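PDB 5W93: breast cancer anti-estrogen resistance protein 1, which acts as a docking protein that coordinates tyrosine kinase-based signalling in cell adhesion and migration, its C-terminal helical domain being seen here with a paxillin LD1 peptide. Local coordinates for residues 42-53 and 93-104. The protein carries 2 engineered substitutions. Residues are numbered along the deposited sequence; the frame is centred on the assembly and turned at random. Where two conformers were deposited one is given.
Sequences PKIFVAHSKFVI and IVATTKAAALQY
Pro42 and Ala101 mark the close end of an antiparallel helix pair, with CA atoms 5.4 Å apart, while Val46 lies level with Thr97 one turn further on. The axes of 42-53 and 93-102 run at 178° to each other, 10.2 Å apart at closest approach. Beyond Gln103, where helical geometry ends, the chain turns so that the Tyr104 ring lies against Pro42. There Pro42 CD sits over the ring in a CH-pi contact, 3.4 Å from the centroid of Tyr104 and only 7° off its normal. Phe45 is set differently: its CG lies between backbone N and carbonyl carbon (chi1 71°), which sends the ring edge-first toward the other helix. Phe45 CZ lies 3.9 Å from Ala100 CB, and CE2 of the same ring meets Tyr104, while Pro42 CA lies above one face of the Phe45 ring, toward its rim.

The polar centre is buried. In the conformer given, Ser49 OG and Thr97 OG1 lie 2.9 Å apart, within hydrogen-bonding distance, with Phe45 O a second, weaker partner for Ser49 OG. Thr97 OG1 itself donates to Ile93 O, which also receives the backbone N of Thr97 from the opposite face of its plane. This arrangement directs Thr97 CG2 to Val46 CG2, at 3.8 Å. Farther along, the Ile53 and Val94 side chains cross at about a right angle, with Ile53 CD1 3.6 Å from Val94 CG2, and Ile53 CG1 packs on Ile93 CG2.

The contact joins helices 42-69 and 73-102 of the four-helix, FAT-like C-terminal domain. Phe32 of helix 5-37 packs on Ser49 and Val52, and Met113 and Leu120 of helix 107-135 close over the interior side; Ile53, Val94, Lys50 and Lys98 meet the bound paxillin peptide, Lys98 through a salt bridge to an acidic side chain of the peptide, so these two helices together form its docking surface.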
ATOM      1  N   PRO A  42      15.204   5.371 -14.182  1.00 28.59           N
ATOM      2  CA  PRO A  42      14.528   6.018 -13.050  1.00 25.55           C
ATOM      3  C   PRO A  42      13.387   6.972 -13.410  1.00 28.39           C
ATOM      4  O   PRO A  42      12.429   7.017 -12.643  1.00 29.85           O
ATOM      5  CB  PRO A  42      15.671   6.779 -12.355  1.00 24.12           C
ATOM      6  CG  PRO A  42      16.886   5.883 -12.608  1.00 22.67           C
ATOM      7  CD  PRO A  42      16.678   5.441 -14.048  1.00 31.13           C
ATOM      8  N   LYS A  43      13.450   7.705 -14.518  1.00 29.01           N
ATOM      9  CA  LYS A  43      12.371   8.652 -14.798  1.00 31.95           C
ATOM     10  C   LYS A  43      11.048   7.912 -14.968  1.00 27.40           C
ATOM     11  O   LYS A  43       9.987   8.492 -14.744  1.00 28.98           O
ATOM     12  CB  LYS A  43      12.660   9.511 -16.040  1.00 28.81           C
ATOM     13  CG  LYS A  43      12.823   8.759 -17.347  1.00 30.30           C
ATOM     14  CD  LYS A  43      13.127   9.787 -18.445  1.00 45.97           C
ATOM     15  CE  LYS A  43      12.725   9.318 -19.823  1.00 55.24           C
ATOM     16  NZ  LYS A  43      12.838  10.437 -20.815  1.00 65.15           N
ATOM     17  N   ILE A  44      11.135   6.637 -15.343  1.00 28.98           N
ATOM     18  CA  ILE A  44       9.967   5.774 -15.477  1.00 31.54           C
ATOM     19  C   ILE A  44       9.624   5.012 -14.179  1.00 29.98           C
ATOM     20  O   ILE A  44       8.481   5.077 -13.721  1.00 29.22           O
ATOM     21  CB  ILE A  44      10.157   4.745 -16.617  1.00 31.68           C
ATOM     22  CG1 ILE A  44      10.437   5.451 -17.951  1.00 30.49           C
ATOM     23  CG2 ILE A  44       8.938   3.820 -16.714  1.00 33.14           C
ATOM     24  CD1 ILE A  44       9.329   6.390 -18.412  1.00 33.64           C
ATOM     25  N   PHE A  45      10.570   4.290 -13.577  1.00 26.72           N
ATOM     26  CA  PHE A  45      10.159   3.447 -12.443  1.00 29.36           C
ATOM     27  C   PHE A  45       9.881   4.261 -11.170  1.00 24.32           C
ATOM     28  O   PHE A  45       9.077   3.827 -10.333  1.00 20.60           O
ATOM     29  CB  PHE A  45      11.151   2.290 -12.191  1.00 25.53           C
ATOM     30  CG  PHE A  45      12.510   2.682 -11.610  1.00 25.24           C
ATOM     31  CD1 PHE A  45      12.637   3.094 -10.295  1.00 22.14           C
ATOM     32  CD2 PHE A  45      13.666   2.517 -12.366  1.00 24.13           C
ATOM     33  CE1 PHE A  45      13.876   3.413  -9.756  1.00 21.16           C
ATOM     34  CE2 PHE A  45      14.907   2.812 -11.839  1.00 25.28           C
ATOM     35  CZ  PHE A  45      15.017   3.270 -10.536  1.00 26.53           C
ATOM     36  N   VAL A  46      10.485   5.447 -11.053  1.00 20.32           N
ATOM     37  CA  VAL A  46      10.183   6.346  -9.940  1.00 20.44           C
ATOM     38  C   VAL A  46       8.745   6.887 -10.041  1.00 24.69           C
ATOM     39  O   VAL A  46       8.040   6.966  -9.042  1.00 22.43           O
ATOM     40  CB  VAL A  46      11.176   7.540  -9.868  1.00 22.39           C
ATOM     41  CG1 VAL A  46      10.659   8.610  -8.927  1.00 31.43           C
ATOM     42  CG2 VAL A  46      12.582   7.050  -9.431  1.00 20.63           C
ATOM     43  N   ALA A  47       8.325   7.253 -11.246  1.00 26.46           N
ATOM     44  CA  ALA A  47       6.917   7.600 -11.495  1.00 25.75           C
ATOM     45  C   ALA A  47       5.983   6.457 -11.092  1.00 27.74           C
ATOM     46  O   ALA A  47       4.974   6.682 -10.432  1.00 25.20           O
ATOM     47  CB  ALA A  47       6.697   7.962 -12.969  1.00 25.54           C
ATOM     48  N   HIS A  48       6.319   5.233 -11.488  1.00 26.89           N
ATOM     49  CA  HIS A  48       5.472   4.085 -11.166  1.00 27.60           C
ATOM     50  C   HIS A  48       5.479   3.769  -9.663  1.00 25.03           C
ATOM     51  O   HIS A  48       4.483   3.304  -9.123  1.00 23.63           O
ATOM     52  CB  HIS A  48       5.878   2.864 -12.000  1.00 24.23           C
ATOM     53  CG  HIS A  48       5.398   2.944 -13.413  1.00 29.17           C
ATOM     54  ND1 HIS A  48       4.100   2.636 -13.778  1.00 28.77           N
ATOM     55  CD2 HIS A  48       6.011   3.374 -14.543  1.00 29.46           C
ATOM     56  CE1 HIS A  48       3.946   2.846 -15.072  1.00 32.03           C
ATOM     57  NE2 HIS A  48       5.090   3.300 -15.560  1.00 33.79           N
ATOM     58  N   SER A  49       6.593   4.037  -8.992  1.00 21.84           N
ATOM     59  CA  SER A  49       6.648   3.924  -7.545  0.51 21.38           C
ATOM     60  C   SER A  49       5.621   4.850  -6.906  1.00 23.84           C
ATOM     61  O   SER A  49       4.856   4.440  -6.025  1.00 21.59           O
ATOM     62  CB  SER A  49       8.058   4.252  -7.030  0.51 22.83           C
ATOM     63  OG  SER A  49       8.912   3.136  -7.192  0.51 21.98           O
ATOM     64  N   LYS A  50       5.613   6.104  -7.340  1.00 19.00           N
ATOM     65  CA  LYS A  50       4.659   7.063  -6.804  1.00 23.29           C
ATOM     66  C   LYS A  50       3.217   6.602  -7.041  1.00 20.65           C
ATOM     67  O   LYS A  50       2.358   6.815  -6.189  1.00 23.98           O
ATOM     68  CB  LYS A  50       4.887   8.446  -7.412  1.00 21.58           C
ATOM     69  CG  LYS A  50       6.199   9.079  -6.943  1.00 26.46           C
ATOM     70  CD  LYS A  50       6.257  10.549  -7.312  1.00 33.60           C
ATOM     71  CE  LYS A  50       6.664  10.732  -8.744  1.00 41.70           C
ATOM     72  NZ  LYS A  50       7.575  11.918  -8.890  1.00 41.70           N
ATOM     73  N   PHE A  51       2.947   5.976  -8.184  1.00 22.68           N
ATOM     74  CA  PHE A  51       1.585   5.488  -8.472  1.00 22.13           C
ATOM     75  C   PHE A  51       1.192   4.376  -7.485  1.00 23.37           C
ATOM     76  O   PHE A  51       0.042   4.298  -7.011  1.00 20.08           O
ATOM     77  CB  PHE A  51       1.467   4.945  -9.911  1.00 24.87           C
ATOM     78  CG  PHE A  51       1.834   5.933 -10.995  1.00 29.80           C
ATOM     79  CD1 PHE A  51       1.703   7.305 -10.800  1.00 29.11           C
ATOM     80  CD2 PHE A  51       2.293   5.477 -12.228  1.00 23.67           C
ATOM     81  CE1 PHE A  51       2.026   8.207 -11.805  1.00 35.79           C
ATOM     82  CE2 PHE A  51       2.625   6.387 -13.244  1.00 26.58           C
ATOM     83  CZ  PHE A  51       2.486   7.743 -13.027  1.00 29.11           C
ATOM     84  N   VAL A  52       2.156   3.507  -7.184  1.00 22.03           N
ATOM     85  CA  VAL A  52       1.928   2.427  -6.219  1.00 20.41           C
ATOM     86  C   VAL A  52       1.628   2.990  -4.829  1.00 20.37           C
ATOM     87  O   VAL A  52       0.699   2.554  -4.151  1.00 19.88           O
ATOM     88  CB  VAL A  52       3.145   1.480  -6.138  1.00 21.03           C
ATOM     89  CG1 VAL A  52       3.045   0.589  -4.921  1.00 20.35           C
ATOM     90  CG2 VAL A  52       3.233   0.634  -7.411  1.00 24.01           C
ATOM     91  N   ILE A  53       2.423   3.973  -4.423  1.00 19.11           N
ATOM     92  CA  ILE A  53       2.292   4.596  -3.115  1.00 19.91           C
ATOM     93  C   ILE A  53       0.947   5.317  -2.981  1.00 22.60           C
ATOM     94  O   ILE A  53       0.217   5.145  -2.007  1.00 24.64           O
ATOM     95  CB  ILE A  53       3.451   5.599  -2.882  1.00 21.07           C
ATOM     96  CG1 ILE A  53       4.766   4.834  -2.740  1.00 25.65           C
ATOM     97  CG2 ILE A  53       3.203   6.453  -1.651  1.00 20.15           C
ATOM     98  CD1 ILE A  53       6.010   5.737  -2.867  1.00 29.27           C
ATOM     99  N   ILE A  93       9.174   1.626   0.466  1.00 21.98           N
ATOM    100  CA  ILE A  93       9.149   1.830  -0.975  1.00 22.26           C
ATOM    101  C   ILE A  93       9.772   3.188  -1.358  1.00 21.30           C
ATOM    102  O   ILE A  93      10.522   3.263  -2.336  1.00 22.28           O
ATOM    103  CB  ILE A  93       7.722   1.715  -1.517  1.00 24.56           C
ATOM    104  CG1 ILE A  93       7.241   0.266  -1.341  1.00 25.19           C
ATOM    105  CG2 ILE A  93       7.665   2.112  -2.989  1.00 20.13           C
ATOM    106  CD1 ILE A  93       5.791   0.072  -1.554  1.00 25.98           C
ATOM    107  N   VAL A  94       9.493   4.246  -0.598  1.00 18.58           N
ATOM    108  CA  VAL A  94      10.152   5.531  -0.870  1.00 22.57           C
ATOM    109  C   VAL A  94      11.693   5.381  -0.728  1.00 27.90           C
ATOM    110  O   VAL A  94      12.442   5.802  -1.602  1.00 23.72           O
ATOM    111  CB  VAL A  94       9.631   6.646   0.068  1.00 23.32           C
ATOM    112  CG1 VAL A  94      10.456   7.932  -0.065  1.00 22.43           C
ATOM    113  CG2 VAL A  94       8.147   6.922  -0.223  1.00 21.03           C
ATOM    114  N   ALA A  95      12.131   4.734   0.348  1.00 26.46           N
ATOM    115  CA  ALA A  95      13.560   4.520   0.617  1.00 31.97           C
ATOM    116  C   ALA A  95      14.254   3.724  -0.488  1.00 25.84           C
ATOM    117  O   ALA A  95      15.259   4.170  -1.051  1.00 24.63           O
ATOM    118  CB  ALA A  95      13.755   3.814   1.970  1.00 27.50           C
ATOM    119  N   THR A  96      13.724   2.546  -0.799  1.00 22.53           N
ATOM    120  CA  THR A  96      14.355   1.700  -1.802  1.00 24.26           C
ATOM    121  C   THR A  96      14.283   2.276  -3.217  1.00 25.83           C
ATOM    122  O   THR A  96      15.187   2.041  -4.030  1.00 24.18           O
ATOM    123  CB  THR A  96      13.758   0.286  -1.808  1.00 27.50           C
ATOM    124  OG1 THR A  96      12.338   0.343  -2.049  1.00 23.51           O
ATOM    125  CG2 THR A  96      14.019  -0.394  -0.483  1.00 27.84           C
ATOM    126  N   THR A  97      13.221   3.028  -3.523  1.00 22.25           N
ATOM    127  CA  THR A  97      13.105   3.640  -4.842  1.00 22.29           C
ATOM    128  C   THR A  97      14.191   4.707  -5.022  1.00 22.96           C
ATOM    129  O   THR A  97      14.851   4.777  -6.075  1.00 23.36           O
ATOM    130  CB  THR A  97      11.685   4.274  -5.069  1.00 24.74           C
ATOM    131  OG1 THR A  97      10.685   3.256  -4.959  1.00 22.63           O
ATOM    132  CG2 THR A  97      11.568   4.891  -6.446  1.00 25.93           C
ATOM    133  N   LYS A  98      14.368   5.537  -4.004  1.00 19.52           N
ATOM    134  CA  LYS A  98      15.407   6.550  -4.048  1.00 24.90           C
ATOM    135  C   LYS A  98      16.781   5.880  -4.231  1.00 23.38           C
ATOM    136  O   LYS A  98      17.598   6.317  -5.036  1.00 25.97           O
ATOM    137  CB  LYS A  98      15.390   7.409  -2.775  1.00 28.37           C
ATOM    138  CG  LYS A  98      14.221   8.404  -2.701  1.00 38.39           C
ATOM    139  CD  LYS A  98      14.419   9.446  -1.590  1.00 39.22           C
ATOM    140  CE  LYS A  98      14.351   8.843  -0.209  1.00 40.27           C
ATOM    141  NZ  LYS A  98      14.048   9.842   0.865  1.00 35.75           N
ATOM    142  N   ALA A  99      17.001   4.798  -3.504  1.00 27.35           N
ATOM    143  CA  ALA A  99      18.287   4.091  -3.565  1.00 30.13           C
ATOM    144  C   ALA A  99      18.525   3.448  -4.948  1.00 31.15           C
ATOM    145  O   ALA A  99      19.646   3.469  -5.471  1.00 28.23           O
ATOM    146  CB  ALA A  99      18.354   3.052  -2.481  1.00 26.11           C
ATOM    147  N   ALA A 100      17.477   2.879  -5.539  1.00 23.01           N
ATOM    148  CA  ALA A 100      17.565   2.313  -6.885  1.00 28.41           C
ATOM    149  C   ALA A 100      17.860   3.376  -7.947  1.00 28.75           C
ATOM    150  O   ALA A 100      18.488   3.086  -8.970  1.00 30.51           O
ATOM    151  CB  ALA A 100      16.258   1.556  -7.238  1.00 25.15           C
ATOM    152  N   ALA A 101      17.393   4.597  -7.710  1.00 22.86           N
ATOM    153  CA  ALA A 101      17.638   5.704  -8.625  1.00 25.99           C
ATOM    154  C   ALA A 101      19.052   6.243  -8.436  1.00 29.89           C
ATOM    155  O   ALA A 101      19.781   6.441  -9.402  1.00 35.28           O
ATOM    156  CB  ALA A 101      16.621   6.819  -8.417  1.00 23.42           C
ATOM    157  N   LEU A 102      19.424   6.487  -7.188  1.00 28.26           N
ATOM    158  CA  LEU A 102      20.750   7.014  -6.882  1.00 27.24           C
ATOM    159  C   LEU A 102      21.864   6.085  -7.358  1.00 37.00           C
ATOM    160  O   LEU A 102      22.957   6.542  -7.732  1.00 35.55           O
ATOM    161  CB  LEU A 102      20.895   7.256  -5.384  1.00 28.24           C
ATOM    162  CG  LEU A 102      20.087   8.400  -4.792  1.00 30.67           C
ATOM    163  CD1 LEU A 102      20.229   8.408  -3.287  1.00 27.44           C
ATOM    164  CD2 LEU A 102      20.556   9.730  -5.383  1.00 29.51           C
ATOM    165  N   GLN A 103      21.595   4.782  -7.341  1.00 31.97           N
ATOM    166  CA  GLN A 103      22.617   3.803  -7.676  1.00 34.91           C
ATOM    167  C   GLN A 103      22.395   3.204  -9.060  1.00 38.03           C
ATOM    168  O   GLN A 103      23.019   2.206  -9.414  1.00 38.40           O
ATOM    169  CB  GLN A 103      22.653   2.697  -6.620  1.00 40.73           C
ATOM    170  CG  GLN A 103      22.889   3.207  -5.207  1.00 41.48           C
ATOM    171  CD  GLN A 103      22.639   2.140  -4.150  1.00 51.86           C
ATOM    172  OE1 GLN A 103      22.787   0.947  -4.411  1.00 58.06           O
ATOM    173  NE2 GLN A 103      22.248   2.565  -2.956  1.00 52.87           N
ATOM    174  N   TYR A 104      21.503   3.806  -9.840  1.00 34.53           N
ATOM    175  CA  TYR A 104      21.167   3.276 -11.160  1.00 34.30           C
ATOM    176  C   TYR A 104      22.383   3.289 -12.104  1.00 36.53           C
ATOM    177  O   TYR A 104      23.141   4.255 -12.125  1.00 41.32           O
ATOM    178  CB  TYR A 104      20.014   4.078 -11.775  1.00 36.11           C
ATOM    179  CG  TYR A 104      19.508   3.492 -13.067  1.00 42.79           C
ATOM    180  CD1 TYR A 104      18.596   2.442 -13.063  1.00 38.68           C
ATOM    181  CD2 TYR A 104      19.935   3.984 -14.293  1.00 40.30           C
ATOM    182  CE1 TYR A 104      18.128   1.889 -14.242  1.00 34.92           C
ATOM    183  CE2 TYR A 104      19.470   3.436 -15.481  1.00 43.89           C
ATOM    184  CZ  TYR A 104      18.572   2.387 -15.447  1.00 44.68           C
ATOM    185  OH  TYR A 104      18.105   1.843 -16.621  1.00 56.44           O
TER